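Local coordinates for serine-rich Repeat Adhesion Glycoprotein (Srr1) (Streptococcus agalactiae, PDB 4MBO) that is a streptococcal surface adhesin that binds fibrinogen, probably through its immunoglobulin-like domains, at residues Met8-Ser14 and Asp58-Val62; Val20-Leu24 and Phe141-Leu145. One frame throughout, in Å; residues are numbered along the deposited sequence.

Contact 1 of 2, residues Met8-Ser14 and Asp58-Val62; sequences MLGKDVS and DVFTV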
ATOM      1  N   MET A   8      -3.701 -16.672  25.054  1.00 66.47           N
ATOM      2  CA  MET A   8      -5.166 -16.995  25.139  1.00 66.26           C
ATOM      3  C   MET A   8      -5.327 -18.197  26.081  1.00 73.94           C
ATOM      4  O   MET A   8      -4.828 -19.287  25.786  1.00 81.37           O
ATOM      5  CB  MET A   8      -5.718 -17.356  23.747  1.00 59.57           C
ATOM      6  CG  MET A   8      -7.234 -17.211  23.584  1.00 53.71           C
ATOM      7  SD  MET A   8      -7.781 -15.704  22.728  1.00 34.32           S
ATOM      8  CE  MET A   8      -7.332 -16.154  21.031  1.00 44.99           C
ATOM      9  N   LEU A   9      -5.994 -18.002  27.218  1.00 73.97           N
ATOM     10  CA  LEU A   9      -6.191 -19.096  28.179  1.00 84.33           C
ATOM     11  C   LEU A   9      -7.482 -19.854  27.875  1.00 86.42           C
ATOM     12  O   LEU A   9      -7.554 -21.081  28.027  1.00 89.95           O
ATOM     13  CB  LEU A   9      -6.215 -18.562  29.616  1.00 88.29           C
ATOM     14  CG  LEU A   9      -6.176 -19.602  30.747  1.00 93.25           C
ATOM     15  CD1 LEU A   9      -4.969 -20.526  30.621  1.00 95.28           C
ATOM     16  CD2 LEU A   9      -6.167 -18.906  32.096  1.00 88.27           C
ATOM     17  N   GLY A  10      -8.502 -19.114  27.451  1.00 80.68           N
ATOM     18  CA  GLY A  10      -9.782 -19.701  27.096  1.00 72.78           C
ATOM     19  C   GLY A  10     -10.636 -18.695  26.351  1.00 67.61           C
ATOM     20  O   GLY A  10     -10.197 -17.577  26.098  1.00 62.93           O
ATOM     21  N   LYS A  11     -11.846 -19.114  25.975  1.00 58.48           N
ATOM     22  CA  LYS A  11     -12.819 -18.247  25.291  1.00 49.54           C
ATOM     23  C   LYS A  11     -12.715 -18.108  23.760  1.00 44.19           C
ATOM     24  O   LYS A  11     -13.564 -17.397  23.195  1.00 28.55           O
ATOM     25  CB  LYS A  11     -12.848 -16.860  25.929  1.00 50.98           C
ATOM     26  CG  LYS A  11     -13.345 -16.862  27.356  1.00 53.34           C
ATOM     27  CD  LYS A  11     -12.646 -15.786  28.163  1.00 50.72           C
ATOM     28  CE  LYS A  11     -13.461 -15.408  29.389  1.00 53.87           C
ATOM     29  NZ  LYS A  11     -13.934 -16.539  30.231  1.00 55.17           N
ATOM     30  N   ASP A  12     -11.687 -18.712  23.118  1.00 41.08           N
ATOM     31  CA  ASP A  12     -11.614 -18.754  21.638  1.00 40.20           C
ATOM     32  C   ASP A  12     -12.447 -19.971  21.202  1.00 42.64           C
ATOM     33  O   ASP A  12     -12.064 -21.131  21.446  1.00 40.82           O
ATOM     34  CB  ASP A  12     -10.181 -18.821  21.051  1.00 38.88           C
ATOM     35  CG  ASP A  12     -10.183 -18.822  19.483  1.00 40.66           C
ATOM     36  OD1 ASP A  12     -10.989 -19.563  18.913  1.00 39.26           O
ATOM     37  OD2 ASP A  12      -9.420 -18.079  18.809  1.00 34.66           O
ATOM     38  N   VAL A  13     -13.573 -19.681  20.555  1.00 39.27           N
ATOM     39  CA  VAL A  13     -14.554 -20.683  20.107  1.00 39.22           C
ATOM     40  C   VAL A  13     -14.369 -21.200  18.658  1.00 36.47           C
ATOM     41  O   VAL A  13     -15.246 -21.907  18.143  1.00 33.88           O
ATOM     42  CB  VAL A  13     -16.011 -20.134  20.291  1.00 38.85           C
ATOM     43  CG1 VAL A  13     -16.326 -18.921  19.385  1.00 35.03           C
ATOM     44  CG2 VAL A  13     -17.026 -21.235  20.070  1.00 46.27           C
ATOM     45  N   SER A  14     -13.219 -20.910  18.027  1.00 29.43           N
ATOM     46  CA  SER A  14     -12.973 -21.333  16.644  1.00 29.31           C
ATOM     47  C   SER A  14     -13.098 -22.837  16.460  1.00 33.33           C
ATOM     48  O   SER A  14     -13.443 -23.308  15.354  1.00 31.11           O
ATOM     49  CB  SER A  14     -11.560 -20.948  16.184  1.00 29.05           C
ATOM     50  OG  SER A  14     -11.300 -19.550  16.229  1.00 21.92           O
ATOM     51  N   ASP A  58     -16.784 -13.870  23.758  1.00 21.02           N
ATOM     52  CA  ASP A  58     -16.063 -15.004  23.164  1.00 21.23           C
ATOM     53  C   ASP A  58     -15.558 -14.547  21.816  1.00 18.02           C
ATOM     54  O   ASP A  58     -16.104 -13.601  21.217  1.00 17.63           O
ATOM     55  CB  ASP A  58     -16.939 -16.229  22.926  1.00 24.21           C
ATOM     56  CG  ASP A  58     -17.340 -16.909  24.164  1.00 28.59           C
ATOM     57  OD1 ASP A  58     -16.750 -16.650  25.251  1.00 31.73           O
ATOM     58  OD2 ASP A  58     -18.285 -17.732  24.024  1.00 31.92           O
ATOM     59  N   VAL A  59     -14.536 -15.229  21.322  1.00 17.40           N
ATOM     60  CA  VAL A  59     -13.919 -14.840  20.067  1.00 16.49           C
ATOM     61  C   VAL A  59     -13.754 -16.005  19.114  1.00 17.39           C
ATOM     62  O   VAL A  59     -13.847 -17.167  19.521  1.00 17.91           O
ATOM     63  CB  VAL A  59     -12.518 -14.214  20.285  1.00 16.98           C
ATOM     64  CG1 VAL A  59     -12.599 -12.962  21.161  1.00 18.96           C
ATOM     65  CG2 VAL A  59     -11.550 -15.208  20.894  1.00 18.50           C
ATOM     66  N   PHE A  60     -13.545 -15.690  17.841  1.00 16.09           N
ATOM     67  CA  PHE A  60     -13.084 -16.686  16.867  1.00 16.48           C
ATOM     68  C   PHE A  60     -12.075 -15.965  16.005  1.00 16.50           C
ATOM     69  O   PHE A  60     -12.074 -14.729  15.937  1.00 15.79           O
ATOM     70  CB  PHE A  60     -14.192 -17.396  16.073  1.00 17.27           C
ATOM     71  CG  PHE A  60     -14.893 -16.543  15.072  1.00 17.63           C
ATOM     72  CD1 PHE A  60     -14.421 -16.456  13.759  1.00 16.98           C
ATOM     73  CD2 PHE A  60     -16.016 -15.823  15.424  1.00 18.27           C
ATOM     74  CE1 PHE A  60     -15.079 -15.682  12.825  1.00 18.17           C
ATOM     75  CE2 PHE A  60     -16.666 -15.033  14.490  1.00 17.62           C
ATOM     76  CZ  PHE A  60     -16.185 -14.956  13.186  1.00 17.90           C
ATOM     77  N   THR A  61     -11.175 -16.731  15.377  1.00 16.27           N
ATOM     78  CA  THR A  61     -10.054 -16.149  14.678  1.00 15.74           C
ATOM     79  C   THR A  61      -9.908 -16.686  13.272  1.00 14.93           C
ATOM     80  O   THR A  61      -9.837 -17.908  13.081  1.00 16.64           O
ATOM     81  CB  THR A  61      -8.760 -16.435  15.482  1.00 18.27           C
ATOM     82  OG1 THR A  61      -8.951 -16.026  16.860  1.00 19.56           O
ATOM     83  CG2 THR A  61      -7.561 -15.712  14.931  1.00 19.24           C
ATOM     84  N   VAL A  62      -9.821 -15.779  12.306  1.00 14.53           N
ATOM     85  CA  VAL A  62      -9.473 -16.139  10.917  1.00 14.69           C
ATOM     86  C   VAL A  62      -7.988 -15.803  10.745  1.00 15.22           C
ATOM     87  O   VAL A  62      -7.583 -14.658  10.911  1.00 15.13           O
ATOM     88  CB  VAL A  62     -10.328 -15.398   9.903  1.00 16.67           C
ATOM     89  CG1 VAL A  62      -9.885 -15.702   8.483  1.00 16.80           C
ATOM     90  CG2 VAL A  62     -11.787 -15.744  10.102  1.00 17.63           C
TER
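At the N-terminal end of the model, an Asx turn at D12 sits against the start of strand 59-64, where a single parallel beta bridge pairs D12 with V59. The bridge is made by both polar backbone atoms of V59: its N donates to K11 O at 3.0 Å, and its O accepts a hydrogen bond from V13 N at 2.7 Å. The D12 CA–V59 CA distance is 4.8 Å. Just past the bridge the chain turns, and side chains take over the bonding. D12 OD1 accepts from S14 N (2.8 Å), closing the Asx turn, and also from S14 OG (2.7 Å). S14 OG in turn accepts from T61 N at 2.9 Å, standing in for the backbone acceptor that a continuing strand would offer. The second carboxylate oxygen, D12 OD2, accepts from T61 OG1 at 2.9 Å, so the one aspartate both shapes the turn and ties it to the strand.

Apolar contacts lie on both faces. M8 SD rests 4.2 Å from V59 CG2 on the face of V59 and T61, while V13 CG1 reaches F60 CB at 4.2 Å on the inner face, where V13 also touches I51 and W106. The F60 ring goes deeper, meeting F49 edge-to-face. Because D58, F60 and V62 make their backbone hydrogen bonds to strand 101-106, residues 8-14 use the other edge, which strand 139-145 takes up further along. The result is a short parallel bridge that extends the pairing of an inner strand, finished by an Asx turn, within an immunoglobulin-like beta sandwich.

Contact 2 of 2, residues Val20-Leu24 and Phe141-Leu145; sequences VNIAL and FTATL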
ATOM      1  N   VAL A  20     -17.943 -25.163   8.609  1.00 18.69           N
ATOM      2  CA  VAL A  20     -16.995 -24.147   8.218  1.00 17.10           C
ATOM      3  C   VAL A  20     -16.525 -24.276   6.760  1.00 17.32           C
ATOM      4  O   VAL A  20     -16.183 -25.377   6.274  1.00 18.16           O
ATOM      5  CB  VAL A  20     -15.737 -24.204   9.123  1.00 17.06           C
ATOM      6  CG1 VAL A  20     -14.715 -23.194   8.668  1.00 16.83           C
ATOM      7  CG2 VAL A  20     -16.101 -24.001  10.591  1.00 18.46           C
ATOM      8  N   ASN A  21     -16.562 -23.140   6.062  0.50 17.95           N
ATOM      9  CA  ASN A  21     -16.124 -22.994   4.683  0.50 18.49           C
ATOM     10  C   ASN A  21     -15.181 -21.778   4.657  0.50 17.62           C
ATOM     11  O   ASN A  21     -15.396 -20.834   5.427  0.50 17.12           O
ATOM     12  CB  ASN A  21     -17.328 -22.729   3.763  0.50 21.35           C
ATOM     13  CG  ASN A  21     -18.249 -23.938   3.623  0.50 23.19           C
ATOM     14  OD1 ASN A  21     -17.901 -24.913   2.978  0.50 26.90           O
ATOM     15  ND2 ASN A  21     -19.449 -23.842   4.166  0.50 24.88           N
ATOM     16  N   ILE A  22     -14.138 -21.816   3.820  1.00 16.83           N
ATOM     17  CA  ILE A  22     -13.269 -20.658   3.643  1.00 15.55           C
ATOM     18  C   ILE A  22     -12.657 -20.772   2.256  1.00 15.46           C
ATOM     19  O   ILE A  22     -12.339 -21.873   1.795  1.00 16.85           O
ATOM     20  CB  ILE A  22     -12.194 -20.560   4.769  1.00 15.26           C
ATOM     21  CG1 ILE A  22     -11.435 -19.235   4.630  1.00 15.81           C
ATOM     22  CG2 ILE A  22     -11.235 -21.756   4.753  1.00 17.25           C
ATOM     23  CD1 ILE A  22     -10.635 -18.879   5.859  1.00 15.81           C
ATOM     24  N   ALA A  23     -12.489 -19.636   1.588  1.00 15.33           N
ATOM     25  CA  ALA A  23     -11.948 -19.609   0.255  1.00 14.59           C
ATOM     26  C   ALA A  23     -11.286 -18.291  -0.058  1.00 14.33           C
ATOM     27  O   ALA A  23     -11.628 -17.240   0.526  1.00 15.50           O
ATOM     28  CB  ALA A  23     -13.030 -19.867  -0.767  1.00 16.86           C
ATOM     29  N   LEU A  24     -10.260 -18.392  -0.921  1.00 15.67           N
ATOM     30  CA  LEU A  24      -9.557 -17.232  -1.490  1.00 15.99           C
ATOM     31  C   LEU A  24      -9.813 -17.269  -2.993  1.00 17.01           C
ATOM     32  O   LEU A  24      -9.610 -18.296  -3.661  1.00 17.67           O
ATOM     33  CB  LEU A  24      -8.054 -17.257  -1.170  1.00 16.03           C
ATOM     34  CG  LEU A  24      -7.708 -16.931   0.266  1.00 15.73           C
ATOM     35  CD1 LEU A  24      -6.291 -17.371   0.570  1.00 16.83           C
ATOM     36  CD2 LEU A  24      -7.897 -15.453   0.588  1.00 17.91           C
ATOM     37  N   PHE A 141      -0.613 -17.620  -0.891  1.00 13.76           N
ATOM     38  CA  PHE A 141      -1.487 -16.901   0.055  1.00 13.87           C
ATOM     39  C   PHE A 141      -2.455 -17.887   0.658  1.00 13.68           C
ATOM     40  O   PHE A 141      -3.052 -18.645  -0.056  1.00 14.81           O
ATOM     41  CB  PHE A 141      -2.232 -15.765  -0.623  1.00 14.30           C
ATOM     42  CG  PHE A 141      -1.325 -14.804  -1.325  1.00 14.06           C
ATOM     43  CD1 PHE A 141      -0.658 -13.818  -0.616  1.00 14.08           C
ATOM     44  CD2 PHE A 141      -1.127 -14.890  -2.695  1.00 15.02           C
ATOM     45  CE1 PHE A 141       0.195 -12.962  -1.231  1.00 13.90           C
ATOM     46  CE2 PHE A 141      -0.261 -14.011  -3.329  1.00 15.78           C
ATOM     47  CZ  PHE A 141       0.382 -13.041  -2.596  1.00 15.17           C
ATOM     48  N   THR A 142      -2.579 -17.877   1.974  1.00 13.17           N
ATOM     49  CA  THR A 142      -3.482 -18.799   2.679  1.00 12.94           C
ATOM     50  C   THR A 142      -4.289 -18.119   3.784  1.00 13.15           C
ATOM     51  O   THR A 142      -3.934 -17.078   4.304  1.00 12.73           O
ATOM     52  CB  THR A 142      -2.742 -20.024   3.290  1.00 13.55           C
ATOM     53  OG1 THR A 142      -1.824 -19.640   4.347  1.00 13.79           O
ATOM     54  CG2 THR A 142      -1.972 -20.798   2.197  1.00 14.31           C
ATOM     55  N   ALA A 143      -5.383 -18.771   4.150  1.00 12.95           N
ATOM     56  CA  ALA A 143      -6.231 -18.345   5.237  1.00 13.25           C
ATOM     57  C   ALA A 143      -6.792 -19.586   5.881  1.00 14.22           C
ATOM     58  O   ALA A 143      -7.200 -20.519   5.200  1.00 14.02           O
ATOM     59  CB  ALA A 143      -7.345 -17.450   4.749  1.00 13.71           C
ATOM     60  N   THR A 144      -6.897 -19.556   7.206  1.00 13.25           N
ATOM     61  CA  THR A 144      -7.383 -20.680   7.996  1.00 14.50           C
ATOM     62  C   THR A 144      -8.485 -20.274   8.958  1.00 14.89           C
ATOM     63  O   THR A 144      -8.404 -19.243   9.598  1.00 15.12           O
ATOM     64  CB  THR A 144      -6.230 -21.265   8.839  1.00 15.73           C
ATOM     65  OG1 THR A 144      -5.225 -21.804   7.962  1.00 16.95           O
ATOM     66  CG2 THR A 144      -6.687 -22.376   9.751  1.00 16.73           C
ATOM     67  N   LEU A 145      -9.518 -21.114   9.066  1.00 14.47           N
ATOM     68  CA  LEU A 145     -10.555 -20.919  10.058  1.00 15.56           C
ATOM     69  C   LEU A 145     -10.781 -22.312  10.660  1.00 16.98           C
ATOM     70  O   LEU A 145     -11.292 -23.200  10.011  1.00 15.89           O
ATOM     71  CB  LEU A 145     -11.846 -20.325   9.452  1.00 15.70           C
ATOM     72  CG  LEU A 145     -13.001 -20.167  10.454  1.00 17.11           C
ATOM     73  CD1 LEU A 145     -12.645 -19.375  11.703  1.00 17.40           C
ATOM     74  CD2 LEU A 145     -14.145 -19.476   9.741  1.00 17.45           C
TER
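I22 reaches across the gap between two sheets and lays its CD1 over A143, 3.8 Å from A143 CB, and against the next two residues, 4.0 Å from T144 C and 4.1 Å from L145 CB. With chi1 and chi2 both t, the side chain is extended, which puts that methyl at the facing strand. V20 and L24 point the same way from their strand. V20 CG1 packs 3.9 Å from L145 CG and 3.7 Å from L145 O. L24 CD1 settles over backbone, 3.5 Å from F141 O and 3.8 Å from T142 CA, with A143 CB at 4.3 Å. The small alanine lets the larger side chains opposite come down close to its strand.

The two short strand axes approach to 7.4 Å and run nearly antiparallel, at 167°, yet no hydrogen bond joins them: this is face-to-face packing of two sheets. Alternation does the sorting, with N21, A23, T142 and T144 turned away from the interface.

Each strand has its hydrogen bonds within its own sheet. Strand 20-25, outermost in its four-stranded sheet, bonds to strand 43-51 through N21 with A48 and A23 with N46. Strand 139-145 pairs with strand 148-157 through F141 with I152 and A143 with A150, and its other neighbour is strand 59-64, whose F60 and V62 touch L145.

Both contacts meet on one sheet, where strands 59-64 and 139-145 are antiparallel neighbours; their centres are about 17 Å apart. They touch chiefly through L145, whose CD1 lies 3.5 Å from T61 O and 4.0 Å from F60 CD1. Contact 1 is the more exposed, running from exposed M8 and K11 to buried V13, F60 and T61, and is largely polar: backbone and side-chain hydrogen bonds fix an irregular N-terminal segment alongside a strand. Contact 2 spans the two sheets, has no fully exposed touching residue, and rests on van der Waals packing of apolar side chains against one another and against backbone. The chemistry thus follows position: in-plane bonding versus packing between sheet faces.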